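PDB 3UPV: heat shock protein STI1 from Saccharomyces cerevisiae, which serves as a co-chaperone adaptor that binds both Hsp70 and Hsp90, here represented by its TPR2B domain holding a C-terminal Hsp70 peptide. Local coordinates for residues 77-82 and 93-98. Residues are numbered along the deposited sequence; the frame is centred on the assembly and turned at random.
Sequences RKATAQ and ETLDAA
A79 and T94 face each other, CA to CA 5.8 Å, where segments 77-82 and 93-98 of helices 72-84 and 88-106 run nearly antiparallel at 162°, their axes 8.9 Å apart at closest approach. Small side chains occupy this spot. The CB of A79 points at the facing helix and meets the branched end of L95, 3.6 Å from L95 CD2 and about as close to L95 CG. T94 lies beside A79: with CG2 anti to its own backbone N, the methyl lies over the 77-82 helix, 3.9 Å from A79 N and 4.0 Å from A79 CB. The extended chain of K78 passes T94 at about a right angle, its CD 3.9 Å from T94 CG2 and its CE near T94 OG1. The one hydrogen bond across the segments joins two buried side chains: Q82 NE2 donates to T94 OG1 at 2.7 Å, with an N-H...O angle of 155° and the hydroxyl oxygen only 9° out of the amide plane. T94 OG1 is also hydrogen-bonded to S90 O one turn earlier, an arrangement that should fix the rotation of the hydroxyl between its own helix and the amide. An alanine in place of Q82 would probably leave T94 OG1 without its partner on the other helix and open a gap beside S90 and A91, which the glutamine also touches. Such close antiparallel packing is that of the helix A-helix B hairpin of a tetratricopeptide repeat, here TPR 9. On the remote side of helix 72-84, R77 hydrogen-bonds to the backbone of the bound peptide and to S42, and packs against helices 38-50 and 54-67, while helix 111-124 lies against L95 and A98.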
loop_
_atom_site.group_PDB
_atom_site.type_symbol
_atom_site.label_atom_id
_atom_site.label_comp_id
_atom_site.label_asym_id
_atom_site.label_seq_id
_atom_site.Cartn_x
_atom_site.Cartn_y
_atom_site.Cartn_z
ATOM N N ARG A 77 -2.526 1.910 2.825
ATOM C CA ARG A 77 -2.573 0.479 2.502
ATOM C C ARG A 77 -2.355 -0.435 3.698
ATOM O O ARG A 77 -3.035 -1.480 3.887
ATOM C CB ARG A 77 -1.523 0.219 1.443
ATOM C CG ARG A 77 -1.898 -0.952 0.708
ATOM C CD ARG A 77 -0.957 -1.331 -0.452
ATOM N NE ARG A 77 -0.763 -0.309 -1.495
ATOM C CZ ARG A 77 -1.679 -0.037 -2.427
ATOM N NH1 ARG A 77 -1.460 0.881 -3.397
ATOM N NH2 ARG A 77 -2.821 -0.712 -2.392
ATOM N N LYS A 78 -1.310 -0.149 4.459
ATOM C CA LYS A 78 -1.045 -0.928 5.662
ATOM C C LYS A 78 -2.228 -0.960 6.645
ATOM O O LYS A 78 -2.542 -2.022 7.186
ATOM C CB LYS A 78 0.118 -0.292 6.379
ATOM C CG LYS A 78 0.505 -0.993 7.680
ATOM C CD LYS A 78 1.734 -0.276 8.279
ATOM C CE LYS A 78 1.993 -0.735 9.699
ATOM N NZ LYS A 78 3.239 -0.123 10.304
ATOM N N ALA A 79 -2.822 0.220 6.898
ATOM C CA ALA A 79 -3.974 0.297 7.812
ATOM C C ALA A 79 -5.100 -0.554 7.319
ATOM O O ALA A 79 -5.794 -1.206 8.123
ATOM C CB ALA A 79 -4.443 1.700 7.968
ATOM N N THR A 80 -5.331 -0.507 6.001
ATOM C CA THR A 80 -6.432 -1.302 5.394
ATOM C C THR A 80 -6.149 -2.815 5.640
ATOM O O THR A 80 -7.050 -3.554 6.007
ATOM C CB THR A 80 -6.692 -1.018 3.901
ATOM O OG1 THR A 80 -5.587 -1.442 3.111
ATOM C CG2 THR A 80 -6.924 0.446 3.637
ATOM N N ALA A 81 -4.902 -3.258 5.443
ATOM C CA ALA A 81 -4.527 -4.641 5.711
ATOM C C ALA A 81 -4.622 -4.953 7.178
ATOM O O ALA A 81 -5.069 -6.066 7.579
ATOM C CB ALA A 81 -3.138 -4.977 5.155
ATOM N N GLN A 82 -4.253 -4.002 8.011
ATOM C CA GLN A 82 -4.359 -4.251 9.479
ATOM C C GLN A 82 -5.845 -4.424 9.903
ATOM O O GLN A 82 -6.201 -5.329 10.690
ATOM C CB GLN A 82 -3.674 -3.158 10.308
ATOM C CG GLN A 82 -2.132 -3.270 10.198
ATOM C CD GLN A 82 -1.378 -2.126 10.878
ATOM O OE1 GLN A 82 -0.453 -2.353 11.643
ATOM N NE2 GLN A 82 -1.833 -0.930 10.696
ATOM N N GLU A 93 -3.420 3.622 14.948
ATOM C CA GLU A 93 -2.103 4.292 15.053
ATOM C C GLU A 93 -1.522 4.575 13.657
ATOM O O GLU A 93 -1.030 5.680 13.375
ATOM C CB GLU A 93 -1.109 3.439 15.903
ATOM C CG GLU A 93 -1.225 3.683 17.435
ATOM C CD GLU A 93 -0.444 2.660 18.293
ATOM O OE1 GLU A 93 -0.525 2.735 19.526
ATOM O OE2 GLU A 93 0.228 1.758 17.761
ATOM N N THR A 94 -1.680 3.604 12.759
ATOM C CA THR A 94 -1.173 3.769 11.443
ATOM C C THR A 94 -1.968 4.894 10.742
ATOM O O THR A 94 -1.393 5.683 9.969
ATOM C CB THR A 94 -1.336 2.482 10.655
ATOM O OG1 THR A 94 -0.640 1.429 11.333
ATOM C CG2 THR A 94 -0.764 2.631 9.210
ATOM N N LEU A 95 -3.291 4.940 10.977
ATOM C CA LEU A 95 -4.109 5.963 10.366
ATOM C C LEU A 95 -3.793 7.357 10.891
ATOM O O LEU A 95 -3.926 8.351 10.130
ATOM C CB LEU A 95 -5.585 5.707 10.503
ATOM C CG LEU A 95 -5.970 4.500 9.673
ATOM C CD1 LEU A 95 -7.284 3.780 10.145
ATOM C CD2 LEU A 95 -5.990 4.902 8.194
ATOM N N ASP A 96 -3.456 7.446 12.180
ATOM C CA ASP A 96 -2.977 8.742 12.763
ATOM C C ASP A 96 -1.765 9.285 12.019
ATOM O O ASP A 96 -1.691 10.483 11.664
ATOM C CB ASP A 96 -2.617 8.543 14.228
ATOM C CG ASP A 96 -3.805 8.639 15.126
ATOM O OD1 ASP A 96 -4.884 9.107 14.675
ATOM O OD2 ASP A 96 -3.642 8.234 16.301
ATOM N N ALA A 97 -0.861 8.387 11.681
ATOM C CA ALA A 97 0.376 8.747 10.980
ATOM C C ALA A 97 0.107 9.095 9.536
ATOM O O ALA A 97 0.678 10.088 9.023
ATOM C CB ALA A 97 1.371 7.611 11.069
ATOM N N ALA A 98 -0.863 8.377 8.934
ATOM C CA ALA A 98 -1.257 8.582 7.571
ATOM C C ALA A 98 -1.938 9.926 7.497
ATOM O O ALA A 98 -1.719 10.657 6.544
ATOM C CB ALA A 98 -2.237 7.477 7.094
#